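Local coordinates for protein glucose-6-phosphate isomerase (Plasmodium falciparum, PDB 3QKI) that probably catalyses the interconversion of alpha-D-glucose 6-phosphate and beta-D-fructose 6-phosphate, the second step of glycolysis, at residues V103-N108 / N545-D550; D372-A377 / H412-Q417; R565-D570 / N579-N584. All coordinates share one frame; numbering follows the deposited sequence.

Contact 1 (V103-N108 / N545-D550); sequences VNMTEN and NINSFD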
loop_
_atom_site.group_PDB
_atom_site.type_symbol
_atom_site.label_atom_id
_atom_site.label_comp_id
_atom_site.label_asym_id
_atom_site.label_seq_id
_atom_site.Cartn_x
_atom_site.Cartn_y
_atom_site.Cartn_z
ATOM N N VAL A 103 -1.202 -9.106 30.807
ATOM C CA VAL A 103 -2.379 -9.186 29.943
ATOM C C VAL A 103 -2.156 -10.002 28.656
ATOM O O VAL A 103 -3.129 -10.452 28.046
ATOM C CB VAL A 103 -3.079 -7.824 29.716
ATOM C CG1 VAL A 103 -3.507 -7.211 31.044
ATOM C CG2 VAL A 103 -2.193 -6.864 28.930
ATOM N N ASN A 104 -0.876 -10.203 28.253
ATOM C CA ASN A 104 -0.546 -11.033 27.101
ATOM C C ASN A 104 -0.566 -12.434 27.709
ATOM O O ASN A 104 0.440 -12.925 28.229
ATOM C CB ASN A 104 0.824 -10.650 26.540
ATOM C CG ASN A 104 1.293 -11.496 25.395
ATOM O OD1 ASN A 104 0.707 -12.521 25.044
ATOM N ND2 ASN A 104 2.394 -11.101 24.805
ATOM N N MET A 105 -1.757 -13.034 27.716
ATOM C CA MET A 105 -2.042 -14.294 28.405
ATOM C C MET A 105 -1.519 -15.580 27.749
ATOM O O MET A 105 -1.487 -16.611 28.410
ATOM C CB MET A 105 -3.534 -14.378 28.819
ATOM C CG MET A 105 -4.540 -13.868 27.735
ATOM S SD MET A 105 -4.753 -14.867 26.235
ATOM C CE MET A 105 -5.337 -16.450 26.938
ATOM N N THR A 106 -1.060 -15.531 26.488
ATOM C CA THR A 106 -0.514 -16.742 25.879
ATOM C C THR A 106 0.995 -16.820 26.071
ATOM O O THR A 106 1.545 -17.904 26.028
ATOM C CB THR A 106 -0.905 -16.904 24.407
ATOM O OG1 THR A 106 -0.263 -15.885 23.648
ATOM C CG2 THR A 106 -2.414 -16.906 24.192
ATOM N N GLU A 107 1.664 -15.679 26.222
ATOM C CA GLU A 107 3.106 -15.625 26.424
ATOM C C GLU A 107 3.427 -15.261 27.882
ATOM O O GLU A 107 4.590 -15.266 28.262
ATOM C CB GLU A 107 3.750 -14.628 25.450
ATOM C CG GLU A 107 3.658 -15.056 23.993
ATOM C CD GLU A 107 4.144 -14.039 22.980
ATOM O OE1 GLU A 107 3.765 -12.855 23.107
ATOM O OE2 GLU A 107 4.874 -14.427 22.040
ATOM N N ASN A 108 2.383 -14.991 28.696
ATOM C CA ASN A 108 2.462 -14.591 30.109
ATOM C C ASN A 108 3.383 -13.380 30.269
ATOM O O ASN A 108 4.402 -13.451 30.946
ATOM C CB ASN A 108 2.871 -15.766 31.029
ATOM C CG ASN A 108 2.500 -15.500 32.466
ATOM O OD1 ASN A 108 1.502 -14.829 32.763
ATOM N ND2 ASN A 108 3.307 -15.992 33.382
ATOM N N ASN A 545 -12.413 -9.688 22.515
ATOM C CA ASN A 545 -11.992 -10.678 23.504
ATOM C C ASN A 545 -10.890 -11.590 22.937
ATOM O O ASN A 545 -10.940 -12.804 23.089
ATOM C CB ASN A 545 -13.181 -11.491 24.053
ATOM C CG ASN A 545 -12.862 -12.223 25.317
ATOM O OD1 ASN A 545 -12.106 -11.745 26.162
ATOM N ND2 ASN A 545 -13.384 -13.430 25.445
ATOM N N ILE A 546 -9.906 -10.997 22.270
ATOM C CA ILE A 546 -8.766 -11.754 21.725
ATOM C C ILE A 546 -7.475 -11.209 22.348
ATOM O O ILE A 546 -7.494 -10.171 23.021
ATOM C CB ILE A 546 -8.724 -11.737 20.178
ATOM C CG1 ILE A 546 -8.600 -10.288 19.634
ATOM C CG2 ILE A 546 -9.877 -12.585 19.546
ATOM C CD1 ILE A 546 -8.534 -10.188 18.137
ATOM N N ASN A 547 -6.371 -11.906 22.143
ATOM C CA ASN A 547 -5.085 -11.459 22.656
ATOM C C ASN A 547 -4.391 -10.639 21.539
ATOM O O ASN A 547 -3.941 -11.203 20.552
ATOM C CB ASN A 547 -4.227 -12.639 23.134
ATOM C CG ASN A 547 -2.886 -12.221 23.711
ATOM O OD1 ASN A 547 -2.648 -11.057 24.019
ATOM N ND2 ASN A 547 -1.991 -13.163 23.897
ATOM N N SER A 548 -4.332 -9.312 21.697
ATOM C CA SER A 548 -3.742 -8.384 20.718
ATOM C C SER A 548 -2.222 -8.429 20.717
ATOM O O SER A 548 -1.589 -7.791 19.885
ATOM C CB SER A 548 -4.125 -6.946 21.078
ATOM O OG SER A 548 -5.499 -6.670 20.915
ATOM N N PHE A 549 -1.637 -9.123 21.691
ATOM C CA PHE A 549 -0.241 -9.041 22.004
ATOM C C PHE A 549 0.687 -10.151 21.577
ATOM O O PHE A 549 1.890 -9.983 21.690
ATOM C CB PHE A 549 -0.095 -8.654 23.500
ATOM C CG PHE A 549 -1.023 -7.518 23.853
ATOM C CD1 PHE A 549 -2.119 -7.726 24.689
ATOM C CD2 PHE A 549 -0.837 -6.247 23.311
ATOM C CE1 PHE A 549 -2.974 -6.667 25.021
ATOM C CE2 PHE A 549 -1.716 -5.202 23.617
ATOM C CZ PHE A 549 -2.764 -5.415 24.486
ATOM N N ASP A 550 0.148 -11.253 21.049
ATOM C CA ASP A 550 0.964 -12.352 20.596
ATOM C C ASP A 550 0.919 -12.403 19.065
ATOM O O ASP A 550 0.284 -11.555 18.419
ATOM C CB ASP A 550 0.459 -13.676 21.235
ATOM C CG ASP A 550 -1.000 -14.049 20.957
ATOM O OD1 ASP A 550 -1.607 -13.467 20.026
ATOM O OD2 ASP A 550 -1.525 -14.944 21.647
HETATM O O HOH W 1 4.434 -10.866 21.729
#
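Val103 CG2 approaches the Phe549 ring at CE1, 4.0 Å away, at a slant that places it neither over the ring nor at its edge, whereas Ser548 CB, from the ring's own segment, lies over the centre of one face. The Asn104 and Phe549 side chains run past one another antiparallel, with Asn104 CG 3.7 Å from Phe549 CB and the amide plane turned 47° from the ring.

Between the amides of Asn104 and Asn547, Asn547 ND2 donates to Asn104 OD1 over 3.0 Å. The bond is almost straight (178°) and Asn104 OD1 lies in the Asn547 amide plane, yet ND2 reaches it from above the Asn104 carbonyl plane. On the other branch, Asn104 ND2 donates to the anti lone pair of Glu107 OE1 at 2.8 Å, which together with the first bond fixes the amide's rotation. With CG anti to the backbone N (chi1 -179°), the Asn547 amide is carried toward Asn104 so that ND2 reaches OD1, while Asn547 OD1 accepts from Phe549 N, closing an Asx turn. That turn follows the Schellman motif at Asn545 after helix 523-543, and it faces an inverse gamma turn centred on Asn104.

Farther along, Thr106 OG1 donates to the anti lone pair of Asp550 OD2 over a short 2.5 Å, and Thr106 OG1 is also bonded to Trp552 NE1. Asp550 OD2 receives a second, weak bond from Asn547 ND2 at 2.9 Å. The other oxygen, Asp550 OD1, forms a salt bridge with Lys402, and the Asp550 side chain lies about 8 Å from that of Glu398, a residue of the fructose 6-phosphate site. Met105 SD lies 3.9 Å from Asn547 CB, and both Met105 and Thr106 pack against His504 of the second subunit.

Contact 2 (D372-A377 / H412-Q417); sequences DYKNVA and HYNTCQ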
loop_
_atom_site.group_PDB
_atom_site.type_symbol
_atom_site.label_atom_id
_atom_site.label_comp_id
_atom_site.label_asym_id
_atom_site.label_seq_id
_atom_site.Cartn_x
_atom_site.Cartn_y
_atom_site.Cartn_z
ATOM N N ASP A 372 -21.085 -6.409 8.882
ATOM C CA ASP A 372 -20.196 -7.343 8.202
ATOM C C ASP A 372 -19.233 -6.640 7.236
ATOM O O ASP A 372 -18.905 -7.170 6.159
ATOM C CB ASP A 372 -20.989 -8.511 7.574
ATOM C CG ASP A 372 -20.272 -9.841 7.633
ATOM O OD1 ASP A 372 -20.241 -10.533 6.608
ATOM O OD2 ASP A 372 -19.769 -10.203 8.727
ATOM N N TYR A 373 -18.810 -5.417 7.610
ATOM C CA TYR A 373 -17.831 -4.613 6.863
ATOM C C TYR A 373 -16.435 -5.019 7.340
ATOM O O TYR A 373 -15.947 -4.556 8.377
ATOM C CB TYR A 373 -18.084 -3.111 7.055
ATOM C CG TYR A 373 -19.404 -2.615 6.491
ATOM C CD1 TYR A 373 -20.054 -3.302 5.465
ATOM C CD2 TYR A 373 -19.993 -1.449 6.968
ATOM C CE1 TYR A 373 -21.261 -2.847 4.941
ATOM C CE2 TYR A 373 -21.194 -0.978 6.441
ATOM C CZ TYR A 373 -21.831 -1.690 5.438
ATOM O OH TYR A 373 -23.030 -1.255 4.924
ATOM N N LYS A 374 -15.836 -5.962 6.618
ATOM C CA LYS A 374 -14.543 -6.569 6.965
ATOM C C LYS A 374 -13.298 -5.838 6.434
ATOM O O LYS A 374 -12.198 -6.400 6.423
ATOM C CB LYS A 374 -14.536 -8.045 6.594
ATOM C CG LYS A 374 -15.692 -8.855 7.196
ATOM C CD LYS A 374 -15.398 -10.330 6.993
ATOM C CE LYS A 374 -16.626 -11.107 6.640
ATOM N NZ LYS A 374 -16.415 -12.565 6.821
ATOM N N ASN A 375 -13.459 -4.569 6.050
ATOM C CA ASN A 375 -12.334 -3.773 5.561
ATOM C C ASN A 375 -12.327 -2.409 6.205
ATOM O O ASN A 375 -13.374 -1.942 6.644
ATOM C CB ASN A 375 -12.409 -3.593 4.037
ATOM C CG ASN A 375 -12.204 -4.838 3.264
ATOM O OD1 ASN A 375 -11.092 -5.264 3.012
ATOM N ND2 ASN A 375 -13.285 -5.460 2.890
ATOM N N VAL A 376 -11.145 -1.764 6.256
ATOM C CA VAL A 376 -10.975 -0.390 6.729
ATOM C C VAL A 376 -10.006 0.253 5.743
ATOM O O VAL A 376 -8.909 -0.284 5.534
ATOM C CB VAL A 376 -10.422 -0.247 8.186
ATOM C CG1 VAL A 376 -10.133 1.224 8.522
ATOM C CG2 VAL A 376 -11.348 -0.870 9.223
ATOM N N ALA A 377 -10.383 1.406 5.171
ATOM C CA ALA A 377 -9.494 2.194 4.301
ATOM C C ALA A 377 -8.922 3.356 5.126
ATOM O O ALA A 377 -9.688 4.156 5.680
ATOM C CB ALA A 377 -10.246 2.713 3.077
ATOM N N HIS A 412 -15.485 -18.019 15.844
ATOM C CA HIS A 412 -15.920 -17.958 14.446
ATOM C C HIS A 412 -16.404 -16.575 14.029
ATOM O O HIS A 412 -16.664 -16.360 12.842
ATOM C CB HIS A 412 -16.952 -19.067 14.154
ATOM C CG HIS A 412 -16.421 -20.416 14.527
ATOM N ND1 HIS A 412 -15.575 -21.128 13.667
ATOM C CD2 HIS A 412 -16.512 -21.083 15.707
ATOM C CE1 HIS A 412 -15.230 -22.223 14.335
ATOM N NE2 HIS A 412 -15.761 -22.237 15.572
ATOM N N TYR A 413 -16.512 -15.643 14.987
ATOM C CA TYR A 413 -16.953 -14.291 14.678
ATOM C C TYR A 413 -15.795 -13.485 14.060
ATOM O O TYR A 413 -14.636 -13.933 14.051
ATOM C CB TYR A 413 -17.562 -13.580 15.905
ATOM C CG TYR A 413 -16.689 -13.570 17.144
ATOM C CD1 TYR A 413 -15.651 -12.650 17.287
ATOM C CD2 TYR A 413 -16.952 -14.426 18.214
ATOM C CE1 TYR A 413 -14.868 -12.611 18.442
ATOM C CE2 TYR A 413 -16.199 -14.370 19.389
ATOM C CZ TYR A 413 -15.133 -13.490 19.481
ATOM O OH TYR A 413 -14.397 -13.425 20.636
ATOM N N ASN A 414 -16.121 -12.306 13.524
ATOM C CA ASN A 414 -15.161 -11.433 12.874
ATOM C C ASN A 414 -14.103 -10.906 13.825
ATOM O O ASN A 414 -14.424 -10.469 14.924
ATOM C CB ASN A 414 -15.869 -10.249 12.195
ATOM C CG ASN A 414 -16.689 -10.623 10.991
ATOM O OD1 ASN A 414 -16.646 -11.748 10.501
ATOM N ND2 ASN A 414 -17.458 -9.670 10.488
ATOM N N THR A 415 -12.842 -10.945 13.386
ATOM C CA THR A 415 -11.763 -10.308 14.120
ATOM C C THR A 415 -11.297 -9.118 13.296
ATOM O O THR A 415 -12.158 -8.427 12.724
ATOM C CB THR A 415 -10.764 -11.276 14.758
ATOM O OG1 THR A 415 -10.088 -12.027 13.732
ATOM C CG2 THR A 415 -11.441 -12.213 15.788
ATOM N N CYS A 416 -9.981 -8.850 13.228
ATOM C CA CYS A 416 -9.508 -7.654 12.518
ATOM C C CYS A 416 -9.898 -7.594 11.059
ATOM O O CYS A 416 -9.806 -8.594 10.339
ATOM C CB CYS A 416 -8.011 -7.456 12.682
ATOM S SG CYS A 416 -7.454 -5.817 12.200
ATOM N N GLN A 417 -10.283 -6.389 10.625
ATOM C CA GLN A 417 -10.584 -6.095 9.229
ATOM C C GLN A 417 -9.285 -6.106 8.406
ATOM O O GLN A 417 -8.184 -6.038 8.968
ATOM C CB GLN A 417 -11.200 -4.686 9.101
ATOM C CG GLN A 417 -12.573 -4.523 9.740
ATOM C CD GLN A 417 -12.462 -3.831 11.072
ATOM O OE1 GLN A 417 -11.626 -4.178 11.900
ATOM N NE2 GLN A 417 -13.306 -2.819 11.297
HETATM O O HOH W 2 -18.772 -13.008 8.367
HETATM O O HOH W 3 -14.915 -2.086 8.953
#
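Asp372, just past the end of helix 356-371, meets Asn414 through its carboxylate: Asn414 ND2 donates to Asp372 OD2 at 3.0 Å (154° at the hydrogen), arriving from above the carboxylate plane. The same ND2 is bonded to Ser368 O. At Tyr373 the backbone takes over, its O lying 3.6 Å from Gln417 CG. Lys374 then sends its aliphatic chain across the Asn414 amide at about a right angle, with CG 3.8 Å from Asn414 ND2. Lys374 NZ donates to a water at 2.9 Å that in turn donates to Asp372 OD2 and Asn414 OD1. Lys374 O packs 3.3 Å from Gln417 CA, where the second segment runs into strand 418-420, the parallel neighbour of strand 375-380 at one border of the mixed sheet. Asn375 O and Tyr373 O both accept from a second water, which accepts from Gln417 NE2 at 2.9 Å. A bend at chi2 (101°) lays the Gln417 amide beside Val376, with NE2 3.5 Å from Val376 CG2. Gln417 NE2 is also bonded to Ser364 OG. The strand entrance is therefore joined mainly by amides and waters, and the water next to Asp372 probably lets Lys374 offset part of the negative charge of Asp372.

Contact 3 (R565-D570 / N579-N584); sequences RNYFND and NTYNFN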
loop_
_atom_site.group_PDB
_atom_site.type_symbol
_atom_site.label_atom_id
_atom_site.label_comp_id
_atom_site.label_asym_id
_atom_site.label_seq_id
_atom_site.Cartn_x
_atom_site.Cartn_y
_atom_site.Cartn_z
ATOM N N ARG A 565 15.121 -23.951 2.738
ATOM C CA ARG A 565 16.499 -23.467 2.894
ATOM C C ARG A 565 17.514 -24.626 2.828
ATOM O O ARG A 565 18.471 -24.525 2.064
ATOM C CB ARG A 565 16.679 -22.653 4.201
ATOM C CG ARG A 565 18.055 -22.012 4.342
ATOM C CD ARG A 565 18.077 -20.827 5.294
ATOM N NE ARG A 565 17.808 -21.199 6.671
ATOM C CZ ARG A 565 17.219 -20.415 7.564
ATOM N NH1 ARG A 565 16.809 -19.199 7.223
ATOM N NH2 ARG A 565 17.024 -20.844 8.802
ATOM N N ASN A 566 17.290 -25.711 3.621
ATOM C CA ASN A 566 18.170 -26.882 3.660
ATOM C C ASN A 566 18.206 -27.612 2.338
ATOM O O ASN A 566 19.292 -28.043 1.922
ATOM C CB ASN A 566 17.823 -27.840 4.798
ATOM C CG ASN A 566 18.115 -27.241 6.131
ATOM O OD1 ASN A 566 19.160 -26.616 6.338
ATOM N ND2 ASN A 566 17.205 -27.419 7.063
ATOM N N TYR A 567 17.038 -27.690 1.654
ATOM C CA TYR A 567 16.907 -28.300 0.342
ATOM C C TYR A 567 17.698 -27.505 -0.697
ATOM O O TYR A 567 18.406 -28.102 -1.503
ATOM C CB TYR A 567 15.437 -28.438 -0.070
ATOM C CG TYR A 567 15.280 -29.176 -1.382
ATOM C CD1 TYR A 567 15.572 -30.537 -1.479
ATOM C CD2 TYR A 567 14.877 -28.510 -2.532
ATOM C CE1 TYR A 567 15.464 -31.215 -2.695
ATOM C CE2 TYR A 567 14.760 -29.178 -3.750
ATOM C CZ TYR A 567 15.046 -30.534 -3.824
ATOM O OH TYR A 567 14.918 -31.191 -5.023
ATOM N N PHE A 568 17.580 -26.159 -0.666
ATOM C CA PHE A 568 18.338 -25.265 -1.536
ATOM C C PHE A 568 19.840 -25.454 -1.281
ATOM O O PHE A 568 20.614 -25.592 -2.233
ATOM C CB PHE A 568 17.930 -23.797 -1.298
ATOM C CG PHE A 568 16.626 -23.386 -1.947
ATOM C CD1 PHE A 568 16.106 -22.116 -1.745
ATOM C CD2 PHE A 568 15.951 -24.253 -2.817
ATOM C CE1 PHE A 568 14.911 -21.734 -2.353
ATOM C CE2 PHE A 568 14.754 -23.873 -3.418
ATOM C CZ PHE A 568 14.234 -22.617 -3.172
ATOM N N ASN A 569 20.233 -25.488 0.003
ATOM C CA ASN A 569 21.629 -25.700 0.374
ATOM C C ASN A 569 22.182 -27.031 -0.212
ATOM O O ASN A 569 23.202 -27.007 -0.900
ATOM C CB ASN A 569 21.797 -25.604 1.898
ATOM C CG ASN A 569 23.196 -25.884 2.394
ATOM O OD1 ASN A 569 24.197 -25.504 1.793
ATOM N ND2 ASN A 569 23.289 -26.546 3.521
ATOM N N ASP A 570 21.482 -28.158 -0.005
ATOM C CA ASP A 570 21.934 -29.450 -0.520
ATOM C C ASP A 570 21.956 -29.490 -2.040
ATOM O O ASP A 570 22.909 -30.003 -2.619
ATOM C CB ASP A 570 21.079 -30.607 0.025
ATOM C CG ASP A 570 20.995 -30.759 1.540
ATOM O OD1 ASP A 570 21.772 -30.090 2.259
ATOM O OD2 ASP A 570 20.112 -31.504 2.009
ATOM N N ASN A 579 19.173 -34.244 6.611
ATOM C CA ASN A 579 17.796 -33.749 6.510
ATOM C C ASN A 579 16.990 -34.569 5.507
ATOM O O ASN A 579 17.513 -34.907 4.437
ATOM C CB ASN A 579 17.748 -32.255 6.105
ATOM C CG ASN A 579 18.584 -31.318 6.946
ATOM O OD1 ASN A 579 18.142 -31.025 8.164
ATOM N ND2 ASN A 579 19.604 -30.792 6.491
ATOM N N THR A 580 15.714 -34.878 5.855
ATOM C CA THR A 580 14.749 -35.623 5.010
ATOM C C THR A 580 13.655 -34.663 4.460
ATOM O O THR A 580 13.072 -33.897 5.233
ATOM C CB THR A 580 14.116 -36.779 5.796
ATOM N N TYR A 581 13.365 -34.722 3.146
ATOM C CA TYR A 581 12.363 -33.824 2.530
ATOM C C TYR A 581 11.087 -34.514 2.133
ATOM O O TYR A 581 11.141 -35.616 1.582
ATOM C CB TYR A 581 12.962 -33.045 1.340
ATOM C CG TYR A 581 14.268 -32.370 1.714
ATOM C CD1 TYR A 581 14.281 -31.224 2.503
ATOM C CD2 TYR A 581 15.494 -32.947 1.383
ATOM C CE1 TYR A 581 15.475 -30.655 2.933
ATOM C CE2 TYR A 581 16.693 -32.389 1.811
ATOM C CZ TYR A 581 16.679 -31.243 2.583
ATOM O OH TYR A 581 17.855 -30.681 2.984
ATOM N N ASN A 582 9.937 -33.887 2.446
ATOM C CA ASN A 582 8.630 -34.410 2.076
ATOM C C ASN A 582 7.774 -33.300 1.494
ATOM O O ASN A 582 6.863 -32.783 2.155
ATOM C CB ASN A 582 7.944 -35.131 3.240
ATOM C CG ASN A 582 6.950 -36.169 2.771
ATOM O OD1 ASN A 582 5.738 -36.039 2.983
ATOM N ND2 ASN A 582 7.441 -37.223 2.114
ATOM N N PHE A 583 8.124 -32.876 0.287
ATOM C CA PHE A 583 7.401 -31.804 -0.386
ATOM C C PHE A 583 6.188 -32.367 -1.092
ATOM O O PHE A 583 6.252 -33.485 -1.600
ATOM C CB PHE A 583 8.311 -31.073 -1.382
ATOM C CG PHE A 583 9.476 -30.363 -0.732
ATOM C CD1 PHE A 583 9.266 -29.408 0.257
ATOM C CD2 PHE A 583 10.780 -30.674 -1.085
ATOM C CE1 PHE A 583 10.343 -28.758 0.862
ATOM C CE2 PHE A 583 11.855 -30.015 -0.491
ATOM C CZ PHE A 583 11.629 -29.052 0.470
ATOM N N ASN A 584 5.091 -31.596 -1.159
ATOM C CA ASN A 584 3.896 -32.031 -1.867
ATOM C C ASN A 584 4.169 -32.068 -3.390
ATOM O O ASN A 584 5.219 -31.591 -3.846
ATOM C CB ASN A 584 2.686 -31.174 -1.477
ATOM C CG ASN A 584 2.723 -29.753 -1.991
ATOM O OD1 ASN A 584 2.893 -29.486 -3.186
ATOM N ND2 ASN A 584 2.583 -28.794 -1.093
HETATM O O HOH W 4 16.994 -28.370 9.991
#
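Tyr581 meets Tyr567 and Asp570 of helix 555-573 along the length of its ring. From CB the side chain leaves with CG anti to the carbonyl carbon (chi1 -51°), which directs the ring at the helix. Tyr581 CG lies near Tyr567 CD1, and Tyr581 CD2 meets that same atom at 3.7 Å. Along the other edge of the ring but over the same face, Tyr567 CB lies 3.7 Å from Tyr581 CE1 and makes a CH-pi contact, 4.0 Å from the Tyr581 centroid; Asn579 C lies over the opposite face. Asp570 OD2 sits at the ring edge near Tyr581 CE2 and CZ. At the tip, Tyr581 OH donates to Asp570 OD2 at 2.6 Å, from above the carboxylate plane, and rests against Asn566 C (3.2 Å) without bonding. Asp570 OD2 is also bonded to Ser577 OG, so two hydroxyls converge on it.

The rings form two T-shaped (edge-to-face) pairs: the edge of Tyr567 points at the face of Tyr581, planes 71° apart, and the edge of Phe583 at the face of Tyr567, planes 74° apart. Phe583 CE2 comes to 3.6 Å from Tyr567 CG. Nearby, the Asn566 and Asn579 amides stack almost parallel, with Asn566 CG 3.9 Å from Asn579 ND2, which is itself bonded to Ser577 OG. Tyr567, Tyr581 and Phe583 thus make up a surface aromatic cluster, which holds against helix 555-573 the loop joining it to helix 585-595, whose N-cap is Asn584.

From the N terminus, segment 103-108, in the loop after helix 90-99, meets residues 545-550 only much later in the chain, so contact 1 closes a loop of more than 400 residues. Contact 2 is nested inside that loop and closes a much shorter one, spanning helix 388-400, at the border between strands 375-380 and 418-420. The two touch: Ile546 CG2 lies 4.1 Å from Thr415 CG2, joining the chain after helix 523-543 to the approach to strand 418-420. Contact 3 follows in series, closing the short loop between helices 555-573 and 585-595, with its nearest atoms about 19 Å from contact 1 and about 24 Å from contact 2. All three touch the second subunit.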